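Local coordinates for protein aspartate aminotransferase (Thermotoga maritima, PDB 1O4S) that catalyses the pyridoxal-phosphate-dependent transfer of an amino group from L-aspartate to 2-oxoglutarate, giving oxaloacetate and L-glutamate, and works as a homodimer, at residues B[44-49]-B[348-353]; B[166-171]-B[200-205]; B[211-216]-B[239-244]. All blocks are in the same frame, centred on the assembly; numbering follows the deposited sequence.

Interaction 1 (B[44-49]-B[348-353]); sequences INLTAG and KKVALV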
loop_
_atom_site.group_PDB
_atom_site.type_symbol
_atom_site.label_atom_id
_atom_site.label_comp_id
_atom_site.label_asym_id
_atom_site.label_seq_id
_atom_site.Cartn_x
_atom_site.Cartn_y
_atom_site.Cartn_z
ATOM N N ILE B 44 -29.556 -3.216 -12.682
ATOM C CA ILE B 44 -28.833 -2.035 -13.107
ATOM C C ILE B 44 -28.155 -1.460 -11.860
ATOM O O ILE B 44 -28.806 -1.018 -10.923
ATOM C CB ILE B 44 -29.756 -1.005 -13.809
ATOM C CG1 ILE B 44 -30.547 -1.665 -14.954
ATOM C CG2 ILE B 44 -28.932 0.162 -14.355
ATOM C CD1 ILE B 44 -31.792 -0.893 -15.356
ATOM N N ASN B 45 -26.834 -1.478 -11.866
ATOM C CA ASN B 45 -26.043 -1.165 -10.692
ATOM C C ASN B 45 -25.473 0.219 -10.849
ATOM O O ASN B 45 -24.521 0.416 -11.577
ATOM C CB ASN B 45 -24.901 -2.186 -10.502
ATOM C CG ASN B 45 -24.243 -2.083 -9.107
ATOM O OD1 ASN B 45 -23.924 -0.990 -8.645
ATOM N ND2 ASN B 45 -24.087 -3.229 -8.426
ATOM N N LEU B 46 -26.058 1.162 -10.133
ATOM C CA LEU B 46 -25.635 2.545 -10.154
ATOM C C LEU B 46 -24.882 2.953 -8.888
ATOM O O LEU B 46 -25.017 4.092 -8.416
ATOM C CB LEU B 46 -26.869 3.414 -10.338
ATOM C CG LEU B 46 -27.660 2.966 -11.559
ATOM C CD1 LEU B 46 -28.877 3.836 -11.698
ATOM C CD2 LEU B 46 -26.777 2.976 -12.824
ATOM N N THR B 47 -24.072 2.040 -8.362
ATOM C CA THR B 47 -23.252 2.319 -7.172
ATOM C C THR B 47 -21.774 2.540 -7.452
ATOM O O THR B 47 -21.037 2.853 -6.527
ATOM C CB THR B 47 -23.343 1.170 -6.135
ATOM O OG1 THR B 47 -22.800 -0.052 -6.670
ATOM C CG2 THR B 47 -24.807 0.862 -5.758
ATOM N N ALA B 48 -21.331 2.372 -8.702
ATOM C CA ALA B 48 -19.904 2.370 -8.995
ATOM C C ALA B 48 -19.193 3.634 -8.542
ATOM O O ALA B 48 -19.711 4.739 -8.682
ATOM C CB ALA B 48 -19.637 2.106 -10.492
ATOM N N GLY B 49 -18.009 3.435 -7.975
ATOM C CA GLY B 49 -17.066 4.502 -7.728
ATOM C C GLY B 49 -15.948 4.621 -8.752
ATOM O O GLY B 49 -14.906 5.228 -8.442
ATOM N N LYS B 348 -37.116 -3.462 -7.943
ATOM C CA LYS B 348 -36.815 -2.873 -9.251
ATOM C C LYS B 348 -35.454 -3.285 -9.796
ATOM O O LYS B 348 -35.159 -3.001 -10.948
ATOM C CB LYS B 348 -36.875 -1.330 -9.199
ATOM C CG LYS B 348 -38.267 -0.715 -8.960
ATOM C CD LYS B 348 -39.332 -1.225 -9.929
ATOM C CE LYS B 348 -40.657 -0.584 -9.644
ATOM N NZ LYS B 348 -41.653 -0.928 -10.682
ATOM N N LYS B 349 -34.652 -3.972 -8.978
ATOM C CA LYS B 349 -33.306 -4.414 -9.344
ATOM C C LYS B 349 -32.464 -3.239 -9.859
ATOM O O LYS B 349 -31.719 -3.361 -10.859
ATOM C CB LYS B 349 -33.323 -5.592 -10.330
ATOM C CG LYS B 349 -34.558 -6.504 -10.263
ATOM C CD LYS B 349 -34.548 -7.465 -9.107
ATOM C CE LYS B 349 -35.722 -8.438 -9.197
ATOM N NZ LYS B 349 -36.999 -7.942 -8.589
ATOM N N VAL B 350 -32.590 -2.110 -9.152
ATOM C CA VAL B 350 -31.670 -0.982 -9.269
ATOM C C VAL B 350 -30.929 -0.797 -7.959
ATOM O O VAL B 350 -31.539 -0.713 -6.883
ATOM C CB VAL B 350 -32.388 0.344 -9.628
ATOM C CG1 VAL B 350 -31.363 1.479 -9.785
ATOM C CG2 VAL B 350 -33.231 0.169 -10.879
ATOM N N ALA B 351 -29.607 -0.721 -8.071
ATOM C CA ALA B 351 -28.716 -0.533 -6.939
ATOM C C ALA B 351 -28.205 0.914 -6.777
ATOM O O ALA B 351 -27.516 1.456 -7.639
ATOM C CB ALA B 351 -27.562 -1.503 -7.024
ATOM N N LEU B 352 -28.562 1.515 -5.635
ATOM C CA LEU B 352 -28.031 2.803 -5.189
ATOM C C LEU B 352 -27.347 2.660 -3.819
ATOM O O LEU B 352 -27.444 1.632 -3.152
ATOM C CB LEU B 352 -29.132 3.858 -5.131
ATOM C CG LEU B 352 -30.025 4.032 -6.372
ATOM C CD1 LEU B 352 -31.256 4.878 -6.096
ATOM C CD2 LEU B 352 -29.257 4.628 -7.495
ATOM N N VAL B 353 -26.631 3.698 -3.426
ATOM C CA VAL B 353 -25.900 3.685 -2.179
ATOM C C VAL B 353 -26.636 4.566 -1.152
ATOM O O VAL B 353 -26.867 5.722 -1.408
ATOM C CB VAL B 353 -24.488 4.221 -2.364
ATOM C CG1 VAL B 353 -23.707 4.068 -1.072
ATOM C CG2 VAL B 353 -23.777 3.491 -3.528
#
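Thr47 turns its methyl, not its hydroxyl, toward strand 350-354: CG2 lies 3.8 Å from Ala351 CB, while Thr47 CB meets Val353 CG2 at 3.5 Å. The torsion explains this, since OG1 stands between the backbone N and the carbonyl carbon (chi1 64°) and CG2 is left beside the N. The hydroxyl turns back to Asn45 OD1, two residues earlier, which also accepts a hydrogen bond from Thr47 N in an Asx turn, so one carbonyl oxygen grips both groups. That holds the Asn45 amide above Ala351, whose CB lies 4.0 Å from Asn45 CG. On the other face of the sheet Ile44 and Val350 project together, and beyond them Leu46 reaches obliquely over Val350: Leu46 CD1 lies 3.9 Å from Val350 CG1, and Leu46 CB meets Leu352 CD2. The backbones run parallel and are joined by three bonds: Ile44 N to Lys349 O (2.8 Å), Ala351 N to Ile44 O (3.0 Å) and Leu46 N to Ala351 O (2.9 Å), the last the most bent at 136°. Strand 44-45 forms an edge of a four-stranded mixed sheet within the chain. Ile44 and Leu46 pack on helix 372-386, Val350, Ala351 and Leu352 on helix 337-348, and strand 363-367 flanks strand 350-354 on its other side, with Val353 against Arg365.

Interaction 2 (B[166-171]-B[200-205]); sequences EVEGLL and VRLAKK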
loop_
_atom_site.group_PDB
_atom_site.type_symbol
_atom_site.label_atom_id
_atom_site.label_comp_id
_atom_site.label_asym_id
_atom_site.label_seq_id
_atom_site.Cartn_x
_atom_site.Cartn_y
_atom_site.Cartn_z
ATOM N N GLU B 166 -18.313 29.092 10.250
ATOM C CA GLU B 166 -18.510 27.930 11.137
ATOM C C GLU B 166 -17.275 27.056 11.305
ATOM O O GLU B 166 -17.147 26.360 12.308
ATOM C CB GLU B 166 -19.698 27.097 10.607
ATOM C CG GLU B 166 -19.814 25.624 11.023
ATOM C CD GLU B 166 -21.168 25.011 10.624
ATOM O OE1 GLU B 166 -22.206 25.700 10.809
ATOM O OE2 GLU B 166 -21.218 23.855 10.135
ATOM N N VAL B 167 -16.376 27.077 10.325
ATOM C CA VAL B 167 -15.134 26.310 10.401
ATOM C C VAL B 167 -14.160 26.954 11.390
ATOM O O VAL B 167 -13.526 26.252 12.187
ATOM C CB VAL B 167 -14.450 26.143 9.011
ATOM C CG1 VAL B 167 -13.011 25.646 9.143
ATOM C CG2 VAL B 167 -15.257 25.184 8.126
ATOM N N GLU B 168 -14.036 28.279 11.340
ATOM C CA GLU B 168 -13.147 28.983 12.257
ATOM C C GLU B 168 -13.653 28.813 13.678
ATOM O O GLU B 168 -12.863 28.704 14.621
ATOM C CB GLU B 168 -13.051 30.474 11.928
ATOM C CG GLU B 168 -11.969 31.162 12.756
ATOM C CD GLU B 168 -11.730 32.614 12.389
ATOM O OE1 GLU B 168 -10.844 33.229 13.032
ATOM O OE2 GLU B 168 -12.410 33.134 11.478
ATOM N N GLY B 169 -14.982 28.793 13.801
ATOM C CA GLY B 169 -15.661 28.637 15.071
ATOM C C GLY B 169 -15.287 27.354 15.770
ATOM O O GLY B 169 -15.258 27.330 17.001
ATOM N N LEU B 170 -14.991 26.308 14.987
ATOM C CA LEU B 170 -14.658 24.968 15.511
ATOM C C LEU B 170 -13.182 24.703 15.730
ATOM O O LEU B 170 -12.847 23.711 16.350
ATOM C CB LEU B 170 -15.173 23.857 14.577
ATOM C CG LEU B 170 -16.682 23.756 14.326
ATOM C CD1 LEU B 170 -16.961 22.564 13.418
ATOM C CD2 LEU B 170 -17.492 23.662 15.641
ATOM N N LEU B 171 -12.302 25.547 15.207
ATOM C CA LEU B 171 -10.867 25.310 15.348
ATOM C C LEU B 171 -10.459 25.278 16.821
ATOM O O LEU B 171 -10.835 26.157 17.616
ATOM C CB LEU B 171 -10.052 26.393 14.638
ATOM C CG LEU B 171 -10.126 26.445 13.117
ATOM C CD1 LEU B 171 -9.614 27.767 12.628
ATOM C CD2 LEU B 171 -9.328 25.304 12.501
ATOM N N VAL B 200 -7.603 29.160 3.047
ATOM C CA VAL B 200 -6.165 29.366 2.920
ATOM C C VAL B 200 -5.670 30.497 3.857
ATOM O O VAL B 200 -4.555 30.428 4.366
ATOM C CB VAL B 200 -5.796 29.694 1.437
ATOM C CG1 VAL B 200 -4.425 30.391 1.323
ATOM C CG2 VAL B 200 -5.839 28.474 0.607
ATOM N N ARG B 201 -6.500 31.522 4.074
ATOM C CA ARG B 201 -6.207 32.562 5.053
ATOM C C ARG B 201 -6.224 31.975 6.454
ATOM O O ARG B 201 -5.296 32.191 7.224
ATOM C CB ARG B 201 -7.216 33.729 4.981
ATOM C CG ARG B 201 -6.943 34.749 3.896
ATOM C CD ARG B 201 -7.763 36.068 4.033
ATOM N NE ARG B 201 -9.194 35.898 3.721
ATOM C CZ ARG B 201 -9.720 35.849 2.480
ATOM N NH1 ARG B 201 -8.942 35.963 1.395
ATOM N NH2 ARG B 201 -11.039 35.677 2.322
ATOM N N LEU B 202 -7.290 31.254 6.781
ATOM C CA LEU B 202 -7.416 30.594 8.088
ATOM C C LEU B 202 -6.248 29.678 8.429
ATOM O O LEU B 202 -5.862 29.611 9.592
ATOM C CB LEU B 202 -8.669 29.723 8.159
ATOM C CG LEU B 202 -9.988 30.258 8.692
ATOM C CD1 LEU B 202 -10.956 29.073 8.846
ATOM C CD2 LEU B 202 -9.799 30.990 10.026
ATOM N N ALA B 203 -5.719 28.970 7.428
ATOM C CA ALA B 203 -4.629 28.016 7.624
ATOM C C ALA B 203 -3.306 28.689 8.014
ATOM O O ALA B 203 -2.547 28.152 8.822
ATOM C CB ALA B 203 -4.442 27.148 6.360
ATOM N N LYS B 204 -3.019 29.837 7.403
ATOM C CA LYS B 204 -1.834 30.653 7.731
ATOM C C LYS B 204 -1.931 31.199 9.171
ATOM O O LYS B 204 -1.006 31.047 9.973
ATOM C CB LYS B 204 -1.684 31.809 6.708
ATOM C CG LYS B 204 -0.688 32.944 7.097
ATOM C CD LYS B 204 0.580 33.033 6.207
ATOM C CE LYS B 204 0.443 34.032 5.034
ATOM N NZ LYS B 204 0.587 35.464 5.469
ATOM N N LYS B 205 -3.083 31.798 9.465
ATOM C CA LYS B 205 -3.425 32.407 10.764
ATOM C C LYS B 205 -3.456 31.417 11.934
ATOM O O LYS B 205 -2.814 31.633 12.961
ATOM C CB LYS B 205 -4.805 33.071 10.607
ATOM C CG LYS B 205 -5.462 33.708 11.824
ATOM C CD LYS B 205 -6.656 34.553 11.320
ATOM C CE LYS B 205 -7.812 34.678 12.322
ATOM N NZ LYS B 205 -7.672 35.839 13.222
#
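Leu202 and Glu168 carry most of this contact between two nearly parallel helices, 164-170 and 193-206, in the alpha/beta domain of a fold-type I aminotransferase. The short segments of the two helices run 18° apart with their axes 11.3 Å from each other, a spacing bridged by side chains alone. Glu168 can be followed outward along its chain. Its CB lies 3.8 Å from Leu202 CD2 and also meets CD1 of the same leucine. CG, set anti to the backbone N (chi1 -172°), continues past Leu202 CD2 at 3.5 Å, and the chain stays extended so that CD remains over that methyl. At the tip the two oxygens part company: OE2 stays near Leu202 CD2, whereas OE1 goes on to Lys205, one turn further along the opposing helix. The Lys205 chain crosses that of Glu168 at about a right angle and brings CE, rather than the ammonium nitrogen, closest to the carboxylate. The opposite charges are therefore near but short of a salt bridge, and their attraction is probably modest at this solvent-facing side. An alanine here in place of Glu168 would remove CG and the carboxylate, and would probably leave the CD2 methyl of Leu202 less covered and Lys205 without its nearby opposite charge. Beneath the glutamate, each Leu202 methyl has its own apolar partner besides Glu168: CD1 meets Val167 CG1 at 4.0 Å, and CD2 meets Leu171 CD1 at 4.1 Å. Phe208, in the loop after helix 193-206, touches both Leu202 and Leu171 and extends the apolar cluster, while Arg206 packs on Glu168 and Leu171. At the outer limit of the contact, Lys205 CE stands 3.4 Å from Glu168 OE1 and Lys205 NZ 4.1 Å from the same oxygen.

Interaction 3 (B[211-216]-B[239-244]); sequences ISDEVY and VYINGF. With PLP (pyridoxal-5'-phosphate), chain M.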
loop_
_atom_site.group_PDB
_atom_site.type_symbol
_atom_site.label_atom_id
_atom_site.label_comp_id
_atom_site.label_asym_id
_atom_site.label_seq_id
_atom_site.Cartn_x
_atom_site.Cartn_y
_atom_site.Cartn_z
ATOM N N ILE B 211 -5.613 19.737 3.363
ATOM C CA ILE B 211 -5.472 18.539 2.553
ATOM C C ILE B 211 -6.597 18.548 1.535
ATOM O O ILE B 211 -7.769 18.522 1.898
ATOM C CB ILE B 211 -5.548 17.286 3.415
ATOM C CG1 ILE B 211 -4.462 17.307 4.510
ATOM C CG2 ILE B 211 -5.426 16.061 2.528
ATOM C CD1 ILE B 211 -4.625 16.221 5.559
ATOM N N SER B 212 -6.236 18.580 0.254
ATOM C CA SER B 212 -7.205 18.732 -0.823
ATOM C C SER B 212 -7.191 17.558 -1.777
ATOM O O SER B 212 -6.211 17.341 -2.476
ATOM C CB SER B 212 -6.960 20.017 -1.609
ATOM O OG SER B 212 -8.080 20.253 -2.425
ATOM N N ASP B 213 -8.292 16.820 -1.780
ATOM C CA ASP B 213 -8.479 15.635 -2.594
ATOM C C ASP B 213 -9.219 16.047 -3.851
ATOM O O ASP B 213 -10.458 16.141 -3.861
ATOM C CB ASP B 213 -9.298 14.620 -1.800
ATOM C CG ASP B 213 -9.548 13.321 -2.556
ATOM O OD1 ASP B 213 -9.189 13.223 -3.769
ATOM O OD2 ASP B 213 -10.132 12.354 -1.990
ATOM N N GLU B 214 -8.455 16.225 -4.925
ATOM C CA GLU B 214 -8.957 16.753 -6.180
ATOM C C GLU B 214 -8.983 15.714 -7.314
ATOM O O GLU B 214 -8.791 16.033 -8.476
ATOM C CB GLU B 214 -8.144 18.025 -6.525
ATOM C CG GLU B 214 -8.560 19.221 -5.643
ATOM C CD GLU B 214 -7.831 20.545 -5.909
ATOM O OE1 GLU B 214 -7.510 20.895 -7.091
ATOM O OE2 GLU B 214 -7.602 21.281 -4.905
ATOM N N VAL B 215 -9.242 14.464 -6.968
ATOM C CA VAL B 215 -9.155 13.373 -7.937
ATOM C C VAL B 215 -10.172 13.465 -9.077
ATOM O O VAL B 215 -9.974 12.850 -10.131
ATOM C CB VAL B 215 -9.319 11.971 -7.330
ATOM C CG1 VAL B 215 -8.083 11.562 -6.668
ATOM C CG2 VAL B 215 -10.533 11.878 -6.406
ATOM N N TYR B 216 -11.251 14.231 -8.855
ATOM C CA TYR B 216 -12.325 14.381 -9.841
ATOM C C TYR B 216 -12.196 15.678 -10.592
ATOM O O TYR B 216 -13.100 16.052 -11.299
ATOM C CB TYR B 216 -13.691 14.307 -9.158
ATOM C CG TYR B 216 -14.016 12.952 -8.582
ATOM C CD1 TYR B 216 -14.424 11.917 -9.403
ATOM C CD2 TYR B 216 -13.959 12.714 -7.225
ATOM C CE1 TYR B 216 -14.751 10.694 -8.894
ATOM C CE2 TYR B 216 -14.280 11.466 -6.699
ATOM C CZ TYR B 216 -14.666 10.463 -7.548
ATOM O OH TYR B 216 -14.984 9.223 -7.077
ATOM N N VAL B 239 -1.501 20.242 1.238
ATOM C CA VAL B 239 -1.239 18.882 0.780
ATOM C C VAL B 239 -2.203 18.636 -0.378
ATOM O O VAL B 239 -3.409 18.593 -0.181
ATOM C CB VAL B 239 -1.446 17.815 1.907
ATOM C CG1 VAL B 239 -1.216 16.421 1.393
ATOM C CG2 VAL B 239 -0.518 18.097 3.096
ATOM N N TYR B 240 -1.669 18.484 -1.575
ATOM C CA TYR B 240 -2.477 18.324 -2.753
ATOM C C TYR B 240 -2.497 16.852 -3.151
ATOM O O TYR B 240 -1.455 16.218 -3.244
ATOM C CB TYR B 240 -1.919 19.213 -3.863
ATOM C CG TYR B 240 -2.603 19.075 -5.192
ATOM C CD1 TYR B 240 -3.801 19.757 -5.463
ATOM C CD2 TYR B 240 -2.047 18.247 -6.206
ATOM C CE1 TYR B 240 -4.438 19.620 -6.725
ATOM C CE2 TYR B 240 -2.661 18.116 -7.450
ATOM C CZ TYR B 240 -3.859 18.793 -7.709
ATOM O OH TYR B 240 -4.440 18.677 -8.943
ATOM N N ILE B 241 -3.700 16.319 -3.360
ATOM C CA ILE B 241 -3.884 14.924 -3.718
ATOM C C ILE B 241 -4.669 14.760 -5.008
ATOM O O ILE B 241 -5.760 15.330 -5.176
ATOM C CB ILE B 241 -4.526 14.144 -2.544
ATOM C CG1 ILE B 241 -3.516 14.144 -1.399
ATOM C CG2 ILE B 241 -4.927 12.734 -2.980
ATOM C CD1 ILE B 241 -3.940 13.534 -0.196
ATOM N N ASN B 242 -4.102 13.957 -5.913
ATOM C CA ASN B 242 -4.719 13.628 -7.193
ATOM C C ASN B 242 -4.190 12.260 -7.661
ATOM O O ASN B 242 -3.478 11.574 -6.929
ATOM C CB ASN B 242 -4.471 14.775 -8.188
ATOM C CG ASN B 242 -5.585 14.937 -9.244
ATOM O OD1 ASN B 242 -6.260 13.981 -9.611
ATOM N ND2 ASN B 242 -5.735 16.158 -9.759
ATOM N N GLY B 243 -4.597 11.830 -8.847
ATOM C CA GLY B 243 -4.106 10.602 -9.444
ATOM C C GLY B 243 -4.824 10.302 -10.743
ATOM O O GLY B 243 -5.505 11.172 -11.291
ATOM N N PHE B 244 -4.693 9.063 -11.210
ATOM C CA PHE B 244 -5.099 8.700 -12.570
ATOM C C PHE B 244 -6.378 7.915 -12.616
ATOM O O PHE B 244 -6.919 7.636 -13.696
ATOM C CB PHE B 244 -3.959 7.914 -13.241
ATOM C CG PHE B 244 -2.744 8.728 -13.415
ATOM C CD1 PHE B 244 -1.855 8.890 -12.350
ATOM C CD2 PHE B 244 -2.525 9.428 -14.603
ATOM C CE1 PHE B 244 -0.730 9.680 -12.480
ATOM C CE2 PHE B 244 -1.402 10.242 -14.749
ATOM C CZ PHE B 244 -0.505 10.373 -13.687
HETATM N N1 PLP M . -11.227 10.320 -3.081
HETATM C C2 PLP M . -12.527 10.123 -3.501
HETATM C C2A PLP M . -13.560 10.992 -2.846
HETATM C C3 PLP M . -12.844 9.141 -4.453
HETATM O O3 PLP M . -14.003 8.988 -4.820
HETATM C C4 PLP M . -11.822 8.378 -5.040
HETATM C C4A PLP M . -12.166 7.316 -6.108
HETATM C C5 PLP M . -10.502 8.634 -4.592
HETATM C C6 PLP M . -10.236 9.594 -3.618
HETATM C C5A PLP M . -9.250 7.937 -5.080
HETATM O O4P PLP M . -9.148 6.543 -5.314
HETATM P P PLP M . -7.822 5.877 -5.914
HETATM O O1P PLP M . -8.412 4.842 -6.797
HETATM O O2P PLP M . -7.010 6.894 -6.604
HETATM O O3P PLP M . -7.246 5.318 -4.672
HETATM O O HOH W 1 -6.635 20.175 -9.514
HETATM O O HOH W 2 -8.163 11.100 -11.052
#
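Val215 CG1 packs over the backbone of Asn242, while its other methyl, CG2, lies 3.6 Å from C6 of pyridoxal phosphate, at the C-terminal end of two parallel strands in the central seven-stranded sheet of the fold-type I aminotransferase domain. Two further side chains of segment 211-216 hold the cofactor. Asp213 CG is anti to the backbone N (chi1 -179°), which carries OD2 to within 2.6 Å of the pyridine N1, as the equivalent aspartate faces the ring nitrogen in fold-type I aminotransferases; OD2 is hydrogen-bonded to Tyr138 OH. Tyr216 OH makes a very short hydrogen bond to PLP O3, 2.5 Å, and has a second partner in Tyr328.

Behind this first shell, strand 209-213 is fixed to strand 238-243 by Ser212 N to Val239 O, Ile241 N to Ser212 O and Glu214 N to Ile241 O. Asp213 and Ile241 share the face that carries Ile211 and Val239, with Leu114 of helix 109-121 against Asp213 and Ile241. On the face of Ser212 and Tyr240, just past the strand end, the buried Glu214 carboxylate stands almost perpendicular to the Tyr240 ring, planes 86° apart, with OE1 at the ring edge 3.3 Å from CE1. OE2 accepts from Ser212 OG through its anti lone pair and from Ile228 N, while OE1 is hydrogen-bonded to Ser227 OG. Asn242 ND2 donates to Tyr240 OH, with the oxygen in the amide plane. One water joins Val215 O to Gly243 O; another donates to Glu214 OE1 and accepts from Tyr240 OH, each at 2.7 Å.

In the fold
Interactions 1 and 3 border the active site; interaction 2 is remote from it. Interaction 3, centred about 8 Å from the centre of the chain, touches the cofactor directly. Interaction 1, centred about 26 Å from the centre of interaction 3, approaches from the other sheet: Gly49 O packs 4.2 Å from Tyr216 OH, and Gly49 and the neighbouring Arg365 are probable L-aspartate-binding residues, while the side chain of Val353 is about 11 Å from pyridoxal phosphate. The centres of interactions 1 and 2 are about 38 Å apart, yet helix 193-206 is followed, after a short loop, by strand 209-213 of interaction 3. Along the chain, the 44-49 and 348-353 pairing encloses both other contacts.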